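Local coordinates for protein translation elongation factor 1A (Methanosarcina mazei, PDB 3WND) that probably acts as a translation elongation factor that, in its GTP-bound form, binds cysteinyl-tRNA(Cys), at residues A[81-93]-A[107-121]. Sequence-based numbering, arbitrary orientation.
Sequences LNISDIAVLCIPP and LDLLGFKHGIIALTR
Leu81, on the last turn of helix 74-83, spreads its two methyls against the end of helix 98-109: CD1 lies 3.7 Å from Leu110 CD1, while CD2 meets Leu107 CD2, Leu81 and Leu107 crossing at about a right angle. The chain then bends round the Phe112 ring, whose CE1 comes edge-on to Leu81 O at 3.5 Å; with CG anti to the backbone N (chi1 -157°), the ring reaches between that turn and the start of strand 86-91, and CE2 touches Ala87 CB. Replacing Phe112 by an alanine removes the ring and would probably leave a gap between Leu81 and Ala87. From Ala87 onward the strands run parallel. Ala87 N donates to His114 O, and Ala87 O takes Ile116 N almost head-on (2.9 Å). Leu89 and Ile91 continue the ladder, but its last bond, Thr120 N to Ile91 O, is long and comes from above the carbonyl plane. Val88 CG1 packs on Ala118 CB at 3.7 Å; Cys90, on the same face, sets CB against Thr120 CG2 just beyond the strand; on the other, Ile91 CD1 meets Ile117 CG2. Thr120 OG1 hydrogen-bonds to Ser32 O, of the GDP site, empty here. In this beta-alpha-beta crossover through helix 98-109, strand 21-28 flanks strand 86-91; helix 167-187 lies on the Ile86-Ile116 face, helices 98-109 and 127-140 on the Leu89-Ile91 face.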
ATOM      1  N   LEU A  81       0.099  -2.097  -0.271  1.00 14.34           N
ATOM      2  CA  LEU A  81      -0.736  -1.082  -0.911  1.00 16.77           C
ATOM      3  C   LEU A  81      -0.493   0.337  -0.402  1.00 14.19           C
ATOM      4  O   LEU A  81      -0.479   1.259  -1.187  1.00 14.57           O
ATOM      5  CB  LEU A  81      -2.228  -1.409  -0.875  1.00 15.92           C
ATOM      6  CG  LEU A  81      -2.596  -2.646  -1.762  1.00 14.41           C
ATOM      7  CD1 LEU A  81      -4.027  -3.079  -1.639  1.00 15.12           C
ATOM      8  CD2 LEU A  81      -2.223  -2.442  -3.294  1.00 13.25           C
ATOM      9  N   ASN A  82      -0.424   0.523   0.911  1.00 13.89           N
ATOM     10  CA  ASN A  82      -0.281   1.869   1.439  1.00 14.46           C
ATOM     11  C   ASN A  82       1.117   2.446   1.349  1.00 19.24           C
ATOM     12  O   ASN A  82       1.292   3.603   1.736  1.00 23.72           O
ATOM     13  CB  ASN A  82      -0.792   1.890   2.940  1.00 16.55           C
ATOM     14  CG  ASN A  82      -2.384   2.049   3.035  1.00 24.73           C
ATOM     15  OD1 ASN A  82      -3.037   2.427   2.029  1.00 22.94           O
ATOM     16  ND2 ASN A  82      -2.981   1.843   4.259  1.00 18.45           N
ATOM     17  N   ILE A  83       2.091   1.682   0.825  1.00 16.85           N
ATOM     18  CA  ILE A  83       3.410   2.280   0.457  1.00 16.85           C
ATOM     19  C   ILE A  83       3.590   2.446  -1.020  1.00 17.22           C
ATOM     20  O   ILE A  83       4.573   2.990  -1.455  1.00 21.19           O
ATOM     21  CB  ILE A  83       4.601   1.462   1.092  1.00 21.78           C
ATOM     22  CG1 ILE A  83       4.820   0.162   0.402  1.00 20.57           C
ATOM     23  CG2 ILE A  83       4.477   1.419   2.617  1.00 26.79           C
ATOM     24  CD1 ILE A  83       5.962  -0.648   1.114  1.00 22.57           C
ATOM     25  N   SER A  84       2.606   1.955  -1.786  1.00 15.32           N
ATOM     26  CA  SER A  84       2.717   1.993  -3.221  1.00 15.52           C
ATOM     27  C   SER A  84       1.767   2.975  -3.861  1.00 14.95           C
ATOM     28  O   SER A  84       0.738   3.380  -3.262  1.00 18.74           O
ATOM     29  CB  SER A  84       2.479   0.577  -3.778  1.00 16.66           C
ATOM     30  OG  SER A  84       3.452  -0.314  -3.263  1.00 17.59           O
ATOM     31  N   ASP A  85       2.048   3.342  -5.120  1.00 13.36           N
ATOM     32  CA  ASP A  85       1.108   4.192  -5.851  1.00 13.72           C
ATOM     33  C   ASP A  85       0.435   3.482  -7.003  1.00 12.70           C
ATOM     34  O   ASP A  85      -0.541   4.022  -7.532  1.00 14.28           O
ATOM     35  CB  ASP A  85       1.827   5.467  -6.390  1.00 16.04           C
ATOM     36  CG  ASP A  85       2.169   6.443  -5.227  1.00 23.35           C
ATOM     37  OD1 ASP A  85       1.309   6.723  -4.346  1.00 27.74           O
ATOM     38  OD2 ASP A  85       3.275   6.894  -5.227  1.00 25.12           O
ATOM     39  N   ILE A  86       0.982   2.321  -7.401  1.00 13.10           N
ATOM     40  CA  ILE A  86       0.434   1.575  -8.546  1.00 13.22           C
ATOM     41  C   ILE A  86       0.246   0.147  -8.057  1.00 13.13           C
ATOM     42  O   ILE A  86       1.136  -0.353  -7.375  1.00 14.83           O
ATOM     43  CB  ILE A  86       1.484   1.497  -9.689  1.00 14.92           C
ATOM     44  CG1 ILE A  86       1.786   2.916 -10.228  1.00 16.39           C
ATOM     45  CG2 ILE A  86       0.940   0.625 -10.838  1.00 16.22           C
ATOM     46  CD1 ILE A  86       2.958   3.000 -11.229  1.00 18.25           C
ATOM     47  N   ALA A  87      -0.903  -0.463  -8.426  1.00 11.19           N
ATOM     48  CA  ALA A  87      -1.159  -1.870  -8.018  1.00 12.34           C
ATOM     49  C   ALA A  87      -1.160  -2.712  -9.245  1.00 12.36           C
ATOM     50  O   ALA A  87      -1.807  -2.348 -10.216  1.00 13.59           O
ATOM     51  CB  ALA A  87      -2.510  -2.041  -7.264  1.00 14.57           C
ATOM     52  N   VAL A  88      -0.428  -3.817  -9.207  1.00 11.28           N
ATOM     53  CA  VAL A  88      -0.541  -4.815 -10.297  1.00 11.08           C
ATOM     54  C   VAL A  88      -1.191  -6.054  -9.678  1.00 12.23           C
ATOM     55  O   VAL A  88      -0.617  -6.677  -8.757  1.00 12.24           O
ATOM     56  CB  VAL A  88       0.843  -5.217 -10.810  1.00 10.17           C
ATOM     57  CG1 VAL A  88       0.691  -6.400 -11.823  1.00 13.44           C
ATOM     58  CG2 VAL A  88       1.476  -3.975 -11.472  1.00 14.30           C
ATOM     59  N   LEU A  89      -2.443  -6.319 -10.094  1.00 12.08           N
ATOM     60  CA  LEU A  89      -3.244  -7.447  -9.550  1.00  9.88           C
ATOM     61  C   LEU A  89      -3.037  -8.624 -10.467  1.00 12.14           C
ATOM     62  O   LEU A  89      -3.369  -8.521 -11.674  1.00 12.29           O
ATOM     63  CB  LEU A  89      -4.711  -7.049  -9.404  1.00 11.15           C
ATOM     64  CG  LEU A  89      -5.658  -8.186  -9.120  1.00  9.60           C
ATOM     65  CD1 LEU A  89      -5.285  -8.857  -7.737  1.00 11.51           C
ATOM     66  CD2 LEU A  89      -7.096  -7.638  -9.136  1.00 12.40           C
ATOM     67  N   CYS A  90      -2.444  -9.660  -9.936  1.00 10.78           N
ATOM     68  CA  CYS A  90      -2.098 -10.847 -10.782  1.00 11.76           C
ATOM     69  C   CYS A  90      -3.260 -11.842 -10.703  1.00 11.04           C
ATOM     70  O   CYS A  90      -3.651 -12.248  -9.657  1.00 13.44           O
ATOM     71  CB  CYS A  90      -0.838 -11.498 -10.194  1.00 11.67           C
ATOM     72  SG  CYS A  90       0.599 -10.472 -10.371  1.00 14.04           S
ATOM     73  N   ILE A  91      -3.826 -12.148 -11.873  1.00 11.21           N
ATOM     74  CA  ILE A  91      -4.903 -13.138 -11.934  1.00 13.12           C
ATOM     75  C   ILE A  91      -4.437 -14.225 -12.923  1.00 12.73           C
ATOM     76  O   ILE A  91      -4.340 -13.939 -14.135  1.00 12.65           O
ATOM     77  CB  ILE A  91      -6.223 -12.479 -12.395  1.00 12.89           C
ATOM     78  CG1 ILE A  91      -6.554 -11.263 -11.468  1.00 14.40           C
ATOM     79  CG2 ILE A  91      -7.319 -13.525 -12.418  1.00 13.10           C
ATOM     80  CD1 ILE A  91      -7.759 -10.473 -11.820  1.00 15.57           C
ATOM     81  N   PRO A  92      -4.346 -15.473 -12.458  1.00 12.31           N
ATOM     82  CA  PRO A  92      -3.951 -16.577 -13.349  1.00 14.06           C
ATOM     83  C   PRO A  92      -5.185 -17.137 -14.131  1.00 13.41           C
ATOM     84  O   PRO A  92      -6.313 -16.740 -13.855  1.00 12.59           O
ATOM     85  CB  PRO A  92      -3.426 -17.608 -12.350  1.00 13.56           C
ATOM     86  CG  PRO A  92      -4.378 -17.440 -11.128  1.00 15.49           C
ATOM     87  CD  PRO A  92      -4.512 -15.922 -11.028  1.00 12.94           C
ATOM     88  N   PRO A  93      -4.942 -18.042 -15.088  1.00 13.27           N
ATOM     89  CA  PRO A  93      -6.096 -18.511 -15.883  1.00 13.42           C
ATOM     90  C   PRO A  93      -7.078 -19.200 -14.912  1.00 13.21           C
ATOM     91  O   PRO A  93      -6.673 -19.881 -13.929  1.00 16.69           O
ATOM     92  CB  PRO A  93      -5.402 -19.441 -16.965  1.00 16.04           C
ATOM     93  CG  PRO A  93      -4.030 -18.809 -17.088  1.00 16.73           C
ATOM     94  CD  PRO A  93      -3.642 -18.535 -15.644  1.00 12.55           C
ATOM     95  N   LEU A 107      -8.944  -3.121  -3.005  1.00 11.50           N
ATOM     96  CA  LEU A 107      -8.492  -1.986  -3.805  1.00 10.49           C
ATOM     97  C   LEU A 107      -9.610  -0.974  -3.898  1.00 11.06           C
ATOM     98  O   LEU A 107      -9.354   0.265  -3.875  1.00 12.07           O
ATOM     99  CB  LEU A 107      -8.139  -2.505  -5.202  1.00 10.15           C
ATOM    100  CG  LEU A 107      -6.825  -3.337  -5.273  1.00 11.75           C
ATOM    101  CD1 LEU A 107      -6.741  -4.085  -6.642  1.00 14.58           C
ATOM    102  CD2 LEU A 107      -5.584  -2.421  -5.052  1.00 13.34           C
ATOM    103  N   ASP A 108     -10.848  -1.464  -4.063  1.00 11.15           N
ATOM    104  CA  ASP A 108     -11.970  -0.533  -4.266  1.00 12.38           C
ATOM    105  C   ASP A 108     -12.327   0.210  -2.981  1.00 11.99           C
ATOM    106  O   ASP A 108     -12.551   1.426  -3.018  1.00 12.45           O
ATOM    107  CB  ASP A 108     -13.167  -1.317  -4.876  1.00 12.88           C
ATOM    108  CG  ASP A 108     -14.302  -0.434  -5.189  1.00 14.62           C
ATOM    109  OD1 ASP A 108     -14.225   0.426  -6.107  1.00 13.77           O
ATOM    110  OD2 ASP A 108     -15.346  -0.718  -4.577  1.00 18.95           O
ATOM    111  N   LEU A 109     -12.238  -0.500  -1.818  1.00 12.21           N
ATOM    112  CA  LEU A 109     -12.458   0.224  -0.559  1.00 13.95           C
ATOM    113  C   LEU A 109     -11.363   1.249  -0.285  1.00 15.12           C
ATOM    114  O   LEU A 109     -11.595   2.236   0.391  1.00 16.16           O
ATOM    115  CB  LEU A 109     -12.462  -0.776   0.583  1.00 14.18           C
ATOM    116  CG  LEU A 109     -13.679  -1.665   0.651  1.00 12.03           C
ATOM    117  CD1 LEU A 109     -13.439  -2.683   1.803  1.00 17.29           C
ATOM    118  CD2 LEU A 109     -14.960  -0.935   0.927  1.00 14.04           C
ATOM    119  N   LEU A 110     -10.119   0.990  -0.774  1.00 12.90           N
ATOM    120  CA  LEU A 110      -8.994   1.952  -0.645  1.00 12.46           C
ATOM    121  C   LEU A 110      -9.106   3.137  -1.586  1.00 13.92           C
ATOM    122  O   LEU A 110      -8.341   4.077  -1.530  1.00 16.17           O
ATOM    123  CB  LEU A 110      -7.668   1.210  -0.815  1.00 12.60           C
ATOM    124  CG  LEU A 110      -7.263   0.366   0.421  1.00 13.79           C
ATOM    125  CD1 LEU A 110      -6.171  -0.639   0.085  1.00 15.33           C
ATOM    126  CD2 LEU A 110      -6.743   1.367   1.459  1.00 16.79           C
ATOM    127  N   GLY A 111     -10.003   3.029  -2.551  1.00 12.77           N
ATOM    128  CA  GLY A 111     -10.034   4.105  -3.644  1.00 14.47           C
ATOM    129  C   GLY A 111      -8.739   4.118  -4.406  1.00 14.64           C
ATOM    130  O   GLY A 111      -8.304   5.172  -4.817  1.00 17.11           O
ATOM    131  N   PHE A 112      -8.195   2.927  -4.694  1.00 13.55           N
ATOM    132  CA  PHE A 112      -6.860   2.847  -5.193  1.00 11.63           C
ATOM    133  C   PHE A 112      -6.987   3.185  -6.655  1.00 14.68           C
ATOM    134  O   PHE A 112      -7.524   2.400  -7.449  1.00 25.01           O
ATOM    135  CB  PHE A 112      -6.287   1.436  -5.010  1.00 14.19           C
ATOM    136  CG  PHE A 112      -4.788   1.432  -4.999  1.00 13.43           C
ATOM    137  CD1 PHE A 112      -4.083   1.445  -3.794  1.00 17.41           C
ATOM    138  CD2 PHE A 112      -4.080   1.547  -6.200  1.00 12.48           C
ATOM    139  CE1 PHE A 112      -2.708   1.526  -3.820  1.00 15.82           C
ATOM    140  CE2 PHE A 112      -2.681   1.646  -6.212  1.00 13.07           C
ATOM    141  CZ  PHE A 112      -2.008   1.604  -5.022  1.00 14.33           C
ATOM    142  N   LYS A 113      -6.393   4.300  -7.024  1.00 16.24           N
ATOM    143  CA  LYS A 113      -6.667   4.813  -8.379  1.00 25.52           C
ATOM    144  C   LYS A 113      -5.953   4.091  -9.536  1.00 25.67           C
ATOM    145  O   LYS A 113      -6.597   3.648 -10.546  1.00 23.18           O
ATOM    146  CB  LYS A 113      -6.700   6.367  -8.459  1.00 38.69           C
ATOM    147  CG  LYS A 113      -7.915   7.049  -7.693  1.00 35.75           C
ATOM    148  CD  LYS A 113      -9.272   6.806  -8.427  1.00 37.49           C
ATOM    149  CE  LYS A 113     -10.448   7.435  -7.685  1.00 61.37           C
ATOM    150  NZ  LYS A 113     -10.432   8.951  -7.573  1.00 34.83           N
ATOM    151  N   HIS A 114      -4.685   3.799  -9.334  1.00 14.44           N
ATOM    152  CA  HIS A 114      -3.821   3.529 -10.486  1.00 13.65           C
ATOM    153  C   HIS A 114      -3.419   2.080 -10.391  1.00 13.10           C
ATOM    154  O   HIS A 114      -2.848   1.631  -9.385  1.00 15.49           O
ATOM    155  CB  HIS A 114      -2.565   4.348 -10.272  1.00 15.43           C
ATOM    156  CG  HIS A 114      -2.804   5.779 -10.372  1.00 16.80           C
ATOM    157  ND1 HIS A 114      -3.086   6.351 -11.586  1.00 16.55           N
ATOM    158  CD2 HIS A 114      -2.737   6.789  -9.454  1.00 15.32           C
ATOM    159  CE1 HIS A 114      -3.239   7.672 -11.440  1.00 19.97           C
ATOM    160  NE2 HIS A 114      -3.008   7.967 -10.133  1.00 17.89           N
ATOM    161  N   GLY A 115      -3.731   1.306 -11.418  1.00 12.30           N
ATOM    162  CA  GLY A 115      -3.384  -0.118 -11.424  1.00 11.88           C
ATOM    163  C   GLY A 115      -3.468  -0.727 -12.820  1.00  9.71           C
ATOM    164  O   GLY A 115      -3.825  -0.048 -13.845  1.00 14.08           O
ATOM    165  N   ILE A 116      -3.091  -2.005 -12.819  1.00 11.80           N
ATOM    166  CA  ILE A 116      -3.008  -2.841 -14.012  1.00 12.37           C
ATOM    167  C   ILE A 116      -3.361  -4.256 -13.533  1.00 11.93           C
ATOM    168  O   ILE A 116      -3.034  -4.638 -12.415  1.00 12.70           O
ATOM    169  CB  ILE A 116      -1.570  -2.898 -14.589  1.00 13.30           C
ATOM    170  CG1 ILE A 116      -1.070  -1.485 -14.773  1.00 17.11           C
ATOM    171  CG2 ILE A 116      -1.556  -3.704 -15.931  1.00 19.64           C
ATOM    172  CD1 ILE A 116       0.476  -1.415 -15.055  1.00 18.06           C
ATOM    173  N   ILE A 117      -4.134  -4.970 -14.377  1.00 12.59           N
ATOM    174  CA  ILE A 117      -4.362  -6.388 -14.177  1.00 12.51           C
ATOM    175  C   ILE A 117      -3.370  -7.183 -14.957  1.00 12.32           C
ATOM    176  O   ILE A 117      -3.388  -7.045 -16.224  1.00 12.92           O
ATOM    177  CB  ILE A 117      -5.838  -6.789 -14.451  1.00 12.80           C
ATOM    178  CG1 ILE A 117      -6.740  -6.047 -13.413  1.00 17.08           C
ATOM    179  CG2 ILE A 117      -6.035  -8.294 -14.303  1.00 15.49           C
ATOM    180  CD1 ILE A 117      -8.242  -6.241 -13.584  1.00 18.42           C
ATOM    181  N   ALA A 118      -2.557  -8.021 -14.319  1.00 11.76           N
ATOM    182  CA  ALA A 118      -1.657  -8.903 -15.057  1.00 11.54           C
ATOM    183  C   ALA A 118      -2.303 -10.273 -15.140  1.00 12.52           C
ATOM    184  O   ALA A 118      -2.543 -10.900 -14.093  1.00 10.12           O
ATOM    185  CB  ALA A 118      -0.329  -8.988 -14.333  1.00 13.97           C
ATOM    186  N   LEU A 119      -2.617 -10.714 -16.351  1.00 12.04           N
ATOM    187  CA  LEU A 119      -3.199 -12.003 -16.568  1.00 12.85           C
ATOM    188  C   LEU A 119      -2.014 -12.969 -16.790  1.00 12.10           C
ATOM    189  O   LEU A 119      -1.501 -13.118 -17.856  1.00 12.61           O
ATOM    190  CB  LEU A 119      -4.157 -12.013 -17.778  1.00 11.10           C
ATOM    191  CG  LEU A 119      -5.430 -11.189 -17.589  1.00 14.21           C
ATOM    192  CD1 LEU A 119      -6.358 -11.301 -18.853  1.00 17.80           C
ATOM    193  CD2 LEU A 119      -6.128 -11.521 -16.268  1.00 15.58           C
ATOM    194  N   THR A 120      -1.543 -13.509 -15.665  1.00 12.17           N
ATOM    195  CA  THR A 120      -0.250 -14.188 -15.649  1.00 12.58           C
ATOM    196  C   THR A 120      -0.361 -15.601 -16.276  1.00 12.33           C
ATOM    197  O   THR A 120      -1.454 -16.133 -16.583  1.00 11.93           O
ATOM    198  CB  THR A 120       0.221 -14.345 -14.177  1.00 14.43           C
ATOM    199  OG1 THR A 120      -0.860 -14.869 -13.426  1.00 14.48           O
ATOM    200  CG2 THR A 120       0.556 -12.945 -13.587  1.00 12.76           C
ATOM    201  N   ARG A 121       0.799 -16.271 -16.383  1.00 12.17           N
ATOM    202  CA  ARG A 121       0.825 -17.686 -16.813  1.00 13.88           C
ATOM    203  C   ARG A 121       0.244 -17.818 -18.188  1.00 13.53           C
ATOM    204  O   ARG A 121      -0.398 -18.844 -18.477  1.00 13.86           O
ATOM    205  CB  ARG A 121       0.227 -18.664 -15.753  1.00 16.59           C
ATOM    206  CG  ARG A 121       0.909 -18.492 -14.406  1.00 20.36           C
ATOM    207  CD  ARG A 121       0.231 -19.233 -13.320  1.00 28.77           C
ATOM    208  NE  ARG A 121       0.405 -20.657 -13.433  1.00 36.20           N
ATOM    209  CZ  ARG A 121      -0.332 -21.538 -12.732  1.00 50.13           C
ATOM    210  NH1 ARG A 121      -1.356 -21.144 -11.886  1.00 38.62           N
ATOM    211  NH2 ARG A 121      -0.076 -22.837 -12.903  1.00 52.42           N
TER
HETATM  212  O   HOH W   1      -4.124 -15.256 -16.490  1.00 12.73           O